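Endoglucanase (Fervidobacterium pennivorans DSM 9078, PDB 6KDD) probably hydrolyses beta-linked glucose polymers such as cellulose, as a family 5 glycoside hydrolase built on a TIM barrel. Local coordinates at residues I100-F105 with R124-F129; L190-D195 with K250-P255; S240-V245 with E277-M282. All coordinates share one frame; numbering follows the deposited sequence.

Interaction 1 of 3, residues I100-F105 with R124-F129; sequences INTHHF and RQIAKF
I100, on an outward-facing position of a barrel strand, meets I126 of helix 112-129, the long helix that leads on to strand 137-140 after the short helix 106-110. The two isoleucines lie alongside one another, pointing in opposing senses, each reaching past the other rather than meeting it end on. The delta methyl of one touches a branch methyl of the other, I100 CD1 lying 3.8 Å from I126 CG2. Their backbones stay well apart, with 9.6 Å between the CA atoms of I100 and I126, so the two side chains span the interval together. I100 places CG1 between its backbone N and carbonyl carbon (chi1 56°), and a nearly straight second torsion (chi2 166°) then carries CD1 outward to the helix. On the other side, the two arms of I126 divide the work. CG2, held anti to its own backbone N, takes I100, while the longer CG1-CD1 arm runs on towards T102. There I126 CD1 comes within 4.3 Å of T102 OG1, a loose van der Waals approach with no hydrogen bond. The pairing buries 92 Å² in all, and the three residues that touch are all buried.

The contact exemplifies how a TIM barrel is built, the apolar outer face of strand 97-101 being covered by helix 112-129, whose L119, I122 and W123 also touch T102. I100 also touches V88 of helix 78-93, and L137 and F139 of strand 137-140, the next parallel strand, which closes the beta-alpha-beta crossover.

Interaction 2 of 3, residues L190-D195 with K250-P255; sequences LKLVND and KQNKVP
L192 is the one residue of 190-195 that reaches across, and its CD1 methyl serves both N252 and V254. All the direct contact is van der Waals in kind. L192 CD1 sits 3.5 Å from N252 CB, the nearest approach of the two segments, so the leucine's tip meets the asparagine at its first side-chain carbon. The apolar pairing proper is with V254, whose CG1 lies 4.1 Å from L192 CD1. An extended second torsion in L192 (chi2 175°) pushes CD1 ahead of the branch point and into this position. Of the 115 Å² buried, the leucine alone contributes 67 Å². No hydrogen bond joins the segments.

The turn at the helix end lets N252 and V254 both face L192. The chain leaves helix 232-252 through a Schellman motif at K253, which adopts positive phi (57°), and the lysine between the two leads its amino end away. A weak bond, 3.2 Å from K253 N to K250 O, is part of this helix end.

Polar interactions fix the loop from its other side, where K191 N binds N155, K191 O binds the Y158 hydroxyl, and D195 forms a salt bridge with R166, all three partners being on helix 151-168. The loop 190-195 thus lies between that helix and the end of helix 232-252, whose W248 also touches L192. Strand 198-204 is the shared neighbour of both segments: its V200 is touched by L190, L192 and V254 and is hydrogen-bonded through its backbone to P255.

Interaction 3 of 3, residues S240-V245 with E277-M282; sequences SHFKYV and ESVRKM
F242 extends its ring from helix 232-252 against V279 and M282 of helix 269-285. These adjacent helices of the barrel's outer layer flank strand 256-261, whose L258 touches both F242 and V279. The apolar contacts dominate. M282 lies obliquely to the ring, with its CB 3.7 Å from F242 CD2, and its CG touches the base of the ring as well. The bend at chi2 (66°) turns SD away from the ring, leaving the first two carbons of the methionine side chain to do the packing. V279 crosses the phenylalanine at about a right angle, its CG1 4.0 Å from F242 CZ.

One polar atom enters: V279 O lies 3.8 Å from F242 CE2, a van der Waals neighbour of the ring. Within the segments, K281 NZ bridges to E277 OE2 (3.2 Å) through the anti lone pair, one turn along the same helix and clear of the ring.

Cutting the F242 ring back to an alanine's methyl is likely to open a gap beside M282 and V279 and leave Y204 and F202 without their edge-to-face partner. With 152 Å² buried and no directional bond joining the segments, their contact rests on shape and dispersion.

In the fold
The three contacts sample different sectors of one eight-stranded barrel. Interactions 1 and 3 lie on opposite sides of the chain's centre, their own centres 29 Å apart; the centre of interaction 2 is 22 Å from the first and 19 Å from the third. Interactions 2 and 3 share helix 232-252, one using its end and the other its middle, and their nearest atoms are about 5 Å apart without touching. Interaction 1 pairs a barrel strand with the long helix 112-129 of the same beta-alpha-beta unit, interaction 3 two outer helices. In TIM barrels the active site opens at the C-terminal strand ends, where 100-105 leaves its strand. Separately, a nickel ion of no assigned role lies about 14 Å from the T102 side chain.

Interaction 1 of 3, residues I100-F105 with R124-F129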
loop_
_atom_site.group_PDB
_atom_site.type_symbol
_atom_site.label_atom_id
_atom_site.label_comp_id
_atom_site.label_asym_id
_atom_site.label_seq_id
_atom_site.Cartn_x
_atom_site.Cartn_y
_atom_site.Cartn_z
ATOM N N ILE A 100 -1.227 -2.834 -7.928
ATOM C CA ILE A 100 -2.219 -1.791 -8.159
ATOM C C ILE A 100 -3.400 -2.029 -7.214
ATOM O O ILE A 100 -3.826 -3.170 -6.979
ATOM C CB ILE A 100 -2.677 -1.732 -9.633
ATOM C CG1 ILE A 100 -3.225 -3.078 -10.130
ATOM C CG2 ILE A 100 -1.538 -1.236 -10.528
ATOM C CD1 ILE A 100 -3.989 -2.953 -11.451
ATOM N N ASN A 101 -3.951 -0.925 -6.711
ATOM C CA ASN A 101 -5.066 -1.039 -5.791
ATOM C C ASN A 101 -6.230 -0.164 -6.258
ATOM O O ASN A 101 -6.195 0.452 -7.334
ATOM C CB ASN A 101 -4.629 -0.697 -4.359
ATOM C CG ASN A 101 -4.423 0.788 -4.155
ATOM O OD1 ASN A 101 -4.869 1.618 -4.956
ATOM N ND2 ASN A 101 -3.747 1.132 -3.067
ATOM N N THR A 102 -7.263 -0.097 -5.394
ATOM C CA THR A 102 -8.195 1.011 -5.389
ATOM C C THR A 102 -7.972 1.765 -4.065
ATOM O O THR A 102 -7.743 1.141 -3.035
ATOM C CB THR A 102 -9.649 0.516 -5.550
ATOM O OG1 THR A 102 -9.730 -0.094 -6.840
ATOM C CG2 THR A 102 -10.681 1.622 -5.438
ATOM N N HIS A 103 -8.036 3.094 -4.108
ATOM C CA HIS A 103 -7.591 3.925 -3.001
ATOM C C HIS A 103 -8.451 5.183 -2.952
ATOM O O HIS A 103 -8.779 5.749 -3.996
ATOM C CB HIS A 103 -6.132 4.323 -3.342
ATOM C CG HIS A 103 -5.185 4.581 -2.214
ATOM N ND1 HIS A 103 -5.226 5.751 -1.450
ATOM C CD2 HIS A 103 -4.079 3.921 -1.819
ATOM C CE1 HIS A 103 -4.187 5.783 -0.623
ATOM N NE2 HIS A 103 -3.483 4.667 -0.821
ATOM N N HIS A 104 -8.747 5.680 -1.747
ATOM C CA HIS A 104 -9.481 6.938 -1.571
ATOM C C HIS A 104 -10.837 6.911 -2.288
ATOM O O HIS A 104 -11.208 7.898 -2.940
ATOM C CB HIS A 104 -8.666 8.202 -1.920
ATOM C CG HIS A 104 -7.519 8.421 -0.976
ATOM N ND1 HIS A 104 -6.300 8.995 -1.359
ATOM C CD2 HIS A 104 -7.376 8.088 0.330
ATOM C CE1 HIS A 104 -5.479 9.047 -0.306
ATOM N NE2 HIS A 104 -6.111 8.470 0.724
ATOM N N PHE A 105 -11.589 5.809 -2.092
ATOM C CA PHE A 105 -12.960 5.722 -2.601
ATOM C C PHE A 105 -13.866 6.313 -1.516
ATOM O O PHE A 105 -14.344 5.575 -0.660
ATOM C CB PHE A 105 -13.321 4.260 -2.904
ATOM C CG PHE A 105 -14.625 4.071 -3.662
ATOM C CD1 PHE A 105 -15.504 5.133 -3.838
ATOM C CD2 PHE A 105 -14.958 2.834 -4.204
ATOM C CE1 PHE A 105 -16.693 4.966 -4.542
ATOM C CE2 PHE A 105 -16.152 2.653 -4.897
ATOM C CZ PHE A 105 -17.013 3.725 -5.052
ATOM N N ARG A 124 -14.126 -5.648 -11.557
ATOM C CA ARG A 124 -14.460 -6.559 -12.649
ATOM C C ARG A 124 -13.718 -6.071 -13.895
ATOM O O ARG A 124 -13.096 -6.867 -14.608
ATOM C CB ARG A 124 -15.978 -6.615 -12.900
ATOM C CG ARG A 124 -16.376 -7.539 -14.055
ATOM C CD ARG A 124 -17.819 -7.329 -14.533
ATOM N NE ARG A 124 -18.772 -7.362 -13.414
ATOM C CZ ARG A 124 -19.167 -8.459 -12.759
ATOM N NH1 ARG A 124 -18.728 -9.657 -13.099
ATOM N NH2 ARG A 124 -20.017 -8.364 -11.749
ATOM N N GLN A 125 -13.743 -4.754 -14.097
ATOM C CA GLN A 125 -13.157 -4.119 -15.258
ATOM C C GLN A 125 -11.635 -4.202 -15.227
ATOM O O GLN A 125 -11.000 -4.445 -16.260
ATOM C CB GLN A 125 -13.605 -2.673 -15.337
ATOM C CG GLN A 125 -15.065 -2.558 -15.757
ATOM C CD GLN A 125 -15.437 -1.116 -15.583
ATOM O OE1 GLN A 125 -15.201 -0.296 -16.453
ATOM N NE2 GLN A 125 -15.977 -0.786 -14.415
ATOM N N ILE A 126 -11.045 -3.953 -14.052
ATOM C CA ILE A 126 -9.590 -3.877 -13.995
ATOM C C ILE A 126 -9.092 -5.287 -14.243
ATOM O O ILE A 126 -8.113 -5.503 -14.964
ATOM C CB ILE A 126 -9.102 -3.359 -12.624
ATOM C CG1 ILE A 126 -9.581 -1.939 -12.349
ATOM C CG2 ILE A 126 -7.575 -3.470 -12.505
ATOM C CD1 ILE A 126 -9.474 -1.545 -10.862
ATOM N N ALA A 127 -9.737 -6.234 -13.570
ATOM C CA ALA A 127 -9.332 -7.627 -13.639
ATOM C C ALA A 127 -9.403 -8.109 -15.086
ATOM O O ALA A 127 -8.500 -8.822 -15.535
ATOM C CB ALA A 127 -10.177 -8.471 -12.700
ATOM N N LYS A 128 -10.427 -7.654 -15.812
ATOM C CA LYS A 128 -10.599 -8.056 -17.203
ATOM C C LYS A 128 -9.515 -7.420 -18.064
ATOM O O LYS A 128 -8.882 -8.102 -18.860
ATOM C CB LYS A 128 -11.965 -7.626 -17.740
ATOM C CG LYS A 128 -13.064 -8.652 -17.493
ATOM C CD LYS A 128 -14.370 -8.352 -18.196
ATOM C CE LYS A 128 -15.437 -9.379 -17.890
ATOM N NZ LYS A 128 -16.767 -8.738 -17.783
ATOM N N PHE A 129 -9.317 -6.109 -17.884
ATOM C CA PHE A 129 -8.296 -5.372 -18.603
ATOM C C PHE A 129 -6.899 -5.978 -18.437
ATOM O O PHE A 129 -6.175 -6.069 -19.431
ATOM C CB PHE A 129 -8.349 -3.897 -18.186
ATOM C CG PHE A 129 -7.527 -2.989 -19.063
ATOM C CD1 PHE A 129 -6.177 -2.776 -18.795
ATOM C CD2 PHE A 129 -8.109 -2.333 -20.142
ATOM C CE1 PHE A 129 -5.434 -1.934 -19.611
ATOM C CE2 PHE A 129 -7.364 -1.488 -20.949
ATOM C CZ PHE A 129 -6.030 -1.279 -20.671
#

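Interaction 2 of 3, residues L190-D195 with K250-P255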
loop_
_atom_site.group_PDB
_atom_site.type_symbol
_atom_site.label_atom_id
_atom_site.label_comp_id
_atom_site.label_asym_id
_atom_site.label_seq_id
_atom_site.Cartn_x
_atom_site.Cartn_y
_atom_site.Cartn_z
ATOM N N LEU A 190 -9.751 -9.988 10.883
ATOM C CA LEU A 190 -9.978 -10.296 9.475
ATOM C C LEU A 190 -10.438 -11.752 9.346
ATOM O O LEU A 190 -9.793 -12.645 9.876
ATOM C CB LEU A 190 -8.624 -10.061 8.799
ATOM C CG LEU A 190 -8.562 -9.803 7.300
ATOM C CD1 LEU A 190 -9.449 -8.660 6.844
ATOM C CD2 LEU A 190 -7.105 -9.575 6.922
ATOM N N LYS A 191 -11.555 -11.991 8.650
ATOM C CA LYS A 191 -11.964 -13.348 8.302
ATOM C C LYS A 191 -11.412 -13.774 6.936
ATOM O O LYS A 191 -11.890 -13.328 5.903
ATOM C CB LYS A 191 -13.492 -13.450 8.327
ATOM C CG LYS A 191 -14.029 -14.868 8.488
ATOM C CD LYS A 191 -15.542 -14.959 8.447
ATOM C CE LYS A 191 -16.222 -14.150 9.533
ATOM N NZ LYS A 191 -17.520 -13.602 9.069
ATOM N N LEU A 192 -10.424 -14.676 6.931
ATOM C CA LEU A 192 -9.764 -15.118 5.709
ATOM C C LEU A 192 -10.634 -16.111 4.939
ATOM O O LEU A 192 -11.208 -17.023 5.518
ATOM C CB LEU A 192 -8.420 -15.767 6.062
ATOM C CG LEU A 192 -7.368 -14.825 6.647
ATOM C CD1 LEU A 192 -6.122 -15.599 7.060
ATOM C CD2 LEU A 192 -7.001 -13.730 5.660
ATOM N N VAL A 193 -10.686 -15.956 3.611
ATOM C CA VAL A 193 -11.351 -16.911 2.733
ATOM C C VAL A 193 -10.376 -18.052 2.449
ATOM O O VAL A 193 -9.188 -17.973 2.774
ATOM C CB VAL A 193 -11.810 -16.242 1.420
ATOM C CG1 VAL A 193 -12.860 -15.176 1.642
ATOM C CG2 VAL A 193 -10.638 -15.660 0.656
ATOM N N ASN A 194 -10.885 -19.135 1.862
ATOM C CA ASN A 194 -10.004 -20.220 1.488
ATOM C C ASN A 194 -9.503 -19.943 0.072
ATOM O O ASN A 194 -10.171 -20.293 -0.897
ATOM C CB ASN A 194 -10.705 -21.579 1.575
ATOM C CG ASN A 194 -9.709 -22.714 1.612
ATOM O OD1 ASN A 194 -8.801 -22.774 0.793
ATOM N ND2 ASN A 194 -9.858 -23.609 2.575
ATOM N N ASP A 195 -8.335 -19.291 -0.018
ATOM C CA ASP A 195 -7.728 -18.922 -1.285
ATOM C C ASP A 195 -6.221 -19.012 -1.087
ATOM O O ASP A 195 -5.675 -18.469 -0.129
ATOM C CB ASP A 195 -8.334 -17.605 -1.807
ATOM C CG ASP A 195 -7.842 -17.114 -3.170
ATOM O OD1 ASP A 195 -6.607 -17.094 -3.380
ATOM O OD2 ASP A 195 -8.698 -16.797 -4.018
ATOM N N LYS A 250 1.247 -16.766 10.986
ATOM C CA LYS A 250 1.740 -18.131 11.036
ATOM C C LYS A 250 0.584 -19.083 11.343
ATOM O O LYS A 250 0.448 -20.121 10.694
ATOM C CB LYS A 250 2.886 -18.218 12.044
ATOM C CG LYS A 250 4.179 -17.575 11.565
ATOM C CD LYS A 250 5.327 -17.830 12.493
ATOM C CE LYS A 250 6.640 -17.374 11.908
ATOM N NZ LYS A 250 7.629 -17.131 12.986
ATOM N N GLN A 251 -0.284 -18.698 12.284
ATOM C CA GLN A 251 -1.406 -19.555 12.653
ATOM C C GLN A 251 -2.402 -19.684 11.499
ATOM O O GLN A 251 -3.060 -20.706 11.374
ATOM C CB GLN A 251 -2.020 -19.172 14.005
ATOM C CG GLN A 251 -3.446 -18.634 13.957
ATOM C CD GLN A 251 -3.785 -17.816 15.186
ATOM O OE1 GLN A 251 -3.014 -17.740 16.144
ATOM N NE2 GLN A 251 -4.943 -17.172 15.165
ATOM N N ASN A 252 -2.493 -18.668 10.636
ATOM C CA ASN A 252 -3.465 -18.717 9.554
ATOM C C ASN A 252 -2.812 -19.086 8.225
ATOM O O ASN A 252 -3.480 -19.084 7.200
ATOM C CB ASN A 252 -4.243 -17.416 9.414
ATOM C CG ASN A 252 -5.197 -17.202 10.561
ATOM O OD1 ASN A 252 -4.803 -16.712 11.621
ATOM N ND2 ASN A 252 -6.455 -17.534 10.336
ATOM N N LYS A 253 -1.498 -19.329 8.246
ATOM C CA LYS A 253 -0.752 -19.768 7.080
ATOM C C LYS A 253 -0.918 -18.753 5.939
ATOM O O LYS A 253 -1.432 -19.075 4.871
ATOM C CB LYS A 253 -1.192 -21.193 6.727
ATOM C CG LYS A 253 -0.181 -21.996 5.922
ATOM C CD LYS A 253 0.533 -23.073 6.713
ATOM C CE LYS A 253 1.457 -23.884 5.826
ATOM N NZ LYS A 253 2.520 -23.045 5.216
ATOM N N VAL A 254 -0.519 -17.497 6.175
ATOM C CA VAL A 254 -0.766 -16.444 5.189
ATOM C C VAL A 254 0.460 -15.524 5.172
ATOM O O VAL A 254 1.100 -15.285 6.199
ATOM C CB VAL A 254 -2.129 -15.732 5.425
ATOM C CG1 VAL A 254 -2.112 -14.792 6.628
ATOM C CG2 VAL A 254 -2.659 -14.994 4.214
ATOM N N PRO A 255 0.905 -15.029 3.990
ATOM C CA PRO A 255 2.044 -14.118 3.941
ATOM C C PRO A 255 1.553 -12.747 4.377
ATOM O O PRO A 255 0.350 -12.478 4.326
ATOM C CB PRO A 255 2.434 -14.068 2.442
ATOM C CG PRO A 255 1.631 -15.220 1.811
ATOM C CD PRO A 255 0.387 -15.360 2.655
#

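Interaction 3 of 3, residues S240-V245 with E277-M282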
loop_
_atom_site.group_PDB
_atom_site.type_symbol
_atom_site.label_atom_id
_atom_site.label_comp_id
_atom_site.label_asym_id
_atom_site.label_seq_id
_atom_site.Cartn_x
_atom_site.Cartn_y
_atom_site.Cartn_z
ATOM N N SER A 240 6.783 -5.952 19.462
ATOM C CA SER A 240 5.513 -6.475 19.960
ATOM C C SER A 240 4.436 -6.373 18.888
ATOM O O SER A 240 3.646 -7.297 18.712
ATOM C CB SER A 240 5.012 -5.775 21.208
ATOM O OG SER A 240 6.043 -5.677 22.162
ATOM N N HIS A 241 4.339 -5.209 18.235
ATOM C CA HIS A 241 3.303 -5.083 17.224
ATOM C C HIS A 241 3.541 -6.103 16.105
ATOM O O HIS A 241 2.604 -6.711 15.589
ATOM C CB HIS A 241 3.254 -3.635 16.716
ATOM C CG HIS A 241 3.067 -2.644 17.811
ATOM N ND1 HIS A 241 3.471 -1.328 17.703
ATOM C CD2 HIS A 241 2.551 -2.779 19.053
ATOM C CE1 HIS A 241 3.170 -0.684 18.816
ATOM N NE2 HIS A 241 2.610 -1.553 19.655
ATOM N N PHE A 242 4.807 -6.290 15.720
ATOM C CA PHE A 242 5.073 -7.115 14.548
ATOM C C PHE A 242 4.990 -8.600 14.909
ATOM O O PHE A 242 4.651 -9.424 14.065
ATOM C CB PHE A 242 6.449 -6.779 13.980
ATOM C CG PHE A 242 6.442 -5.581 13.057
ATOM C CD1 PHE A 242 5.644 -4.475 13.326
ATOM C CD2 PHE A 242 7.192 -5.600 11.885
ATOM C CE1 PHE A 242 5.625 -3.384 12.462
ATOM C CE2 PHE A 242 7.167 -4.506 11.013
ATOM C CZ PHE A 242 6.391 -3.405 11.308
ATOM N N LYS A 243 5.344 -8.934 16.162
ATOM C CA LYS A 243 5.224 -10.313 16.638
ATOM C C LYS A 243 3.755 -10.702 16.673
ATOM O O LYS A 243 3.404 -11.820 16.311
ATOM C CB LYS A 243 5.941 -10.526 17.974
ATOM C CG LYS A 243 6.136 -11.990 18.359
ATOM C CD LYS A 243 6.999 -12.193 19.598
ATOM C CE LYS A 243 6.162 -12.346 20.849
ATOM N NZ LYS A 243 5.292 -13.546 20.776
ATOM N N TYR A 244 2.898 -9.742 17.044
ATOM C CA TYR A 244 1.455 -9.919 17.077
ATOM C C TYR A 244 0.906 -10.272 15.693
ATOM O O TYR A 244 -0.049 -11.054 15.570
ATOM C CB TYR A 244 0.850 -8.632 17.634
ATOM C CG TYR A 244 -0.651 -8.499 17.615
ATOM C CD1 TYR A 244 -1.330 -8.134 16.462
ATOM C CD2 TYR A 244 -1.393 -8.665 18.781
ATOM C CE1 TYR A 244 -2.706 -7.958 16.461
ATOM C CE2 TYR A 244 -2.770 -8.483 18.802
ATOM C CZ TYR A 244 -3.428 -8.134 17.634
ATOM O OH TYR A 244 -4.787 -8.008 17.640
ATOM N N VAL A 245 1.449 -9.622 14.647
ATOM C CA VAL A 245 0.981 -9.893 13.289
ATOM C C VAL A 245 1.518 -11.254 12.847
ATOM O O VAL A 245 0.794 -12.060 12.291
ATOM C CB VAL A 245 1.379 -8.769 12.304
ATOM C CG1 VAL A 245 0.822 -9.060 10.898
ATOM C CG2 VAL A 245 0.824 -7.439 12.775
ATOM N N GLU A 277 14.564 2.653 9.674
ATOM C CA GLU A 277 15.472 1.513 9.706
ATOM C C GLU A 277 14.960 0.414 10.638
ATOM O O GLU A 277 14.945 -0.781 10.305
ATOM C CB GLU A 277 16.880 2.001 10.074
ATOM C CG GLU A 277 17.918 0.894 10.016
ATOM C CD GLU A 277 19.336 1.242 10.463
ATOM O OE1 GLU A 277 19.673 2.445 10.606
ATOM O OE2 GLU A 277 20.114 0.296 10.655
ATOM N N SER A 278 14.482 0.824 11.823
ATOM C CA SER A 278 13.989 -0.130 12.803
ATOM C C SER A 278 12.756 -0.875 12.317
ATOM O O SER A 278 12.684 -2.092 12.492
ATOM C CB SER A 278 13.678 0.549 14.107
ATOM O OG SER A 278 14.889 1.021 14.655
ATOM N N VAL A 279 11.766 -0.129 11.783
ATOM C CA VAL A 279 10.570 -0.741 11.232
ATOM C C VAL A 279 10.937 -1.703 10.095
ATOM O O VAL A 279 10.421 -2.832 10.024
ATOM C CB VAL A 279 9.545 0.321 10.792
ATOM C CG1 VAL A 279 8.473 -0.305 9.927
ATOM C CG2 VAL A 279 8.880 0.953 12.024
ATOM N N ARG A 280 11.806 -1.238 9.198
ATOM C CA ARG A 280 12.194 -2.049 8.051
ATOM C C ARG A 280 12.900 -3.336 8.497
ATOM O O ARG A 280 12.581 -4.424 8.015
ATOM C CB ARG A 280 13.040 -1.218 7.084
ATOM C CG ARG A 280 13.328 -1.939 5.770
ATOM C CD ARG A 280 14.621 -2.728 5.897
ATOM N NE ARG A 280 15.661 -1.736 5.946
ATOM C CZ ARG A 280 16.916 -1.963 6.300
ATOM N NH1 ARG A 280 17.317 -3.175 6.645
ATOM N NH2 ARG A 280 17.776 -0.962 6.297
ATOM N N LYS A 281 13.874 -3.220 9.407
ATOM C CA LYS A 281 14.553 -4.408 9.928
ATOM C C LYS A 281 13.578 -5.329 10.656
ATOM O O LYS A 281 13.727 -6.542 10.614
ATOM C CB LYS A 281 15.695 -4.058 10.876
ATOM C CG LYS A 281 16.881 -3.380 10.208
ATOM C CD LYS A 281 17.881 -2.884 11.224
ATOM C CE LYS A 281 19.249 -3.507 11.031
ATOM N NZ LYS A 281 20.015 -2.835 9.951
ATOM N N MET A 282 12.544 -4.774 11.289
ATOM C CA MET A 282 11.573 -5.631 11.958
ATOM C C MET A 282 10.743 -6.401 10.938
ATOM O O MET A 282 10.415 -7.569 11.157
ATOM C CB MET A 282 10.643 -4.861 12.901
ATOM C CG MET A 282 10.143 -5.702 14.084
ATOM S SD MET A 282 11.527 -6.144 15.202
ATOM C CE MET A 282 11.742 -4.622 16.124
#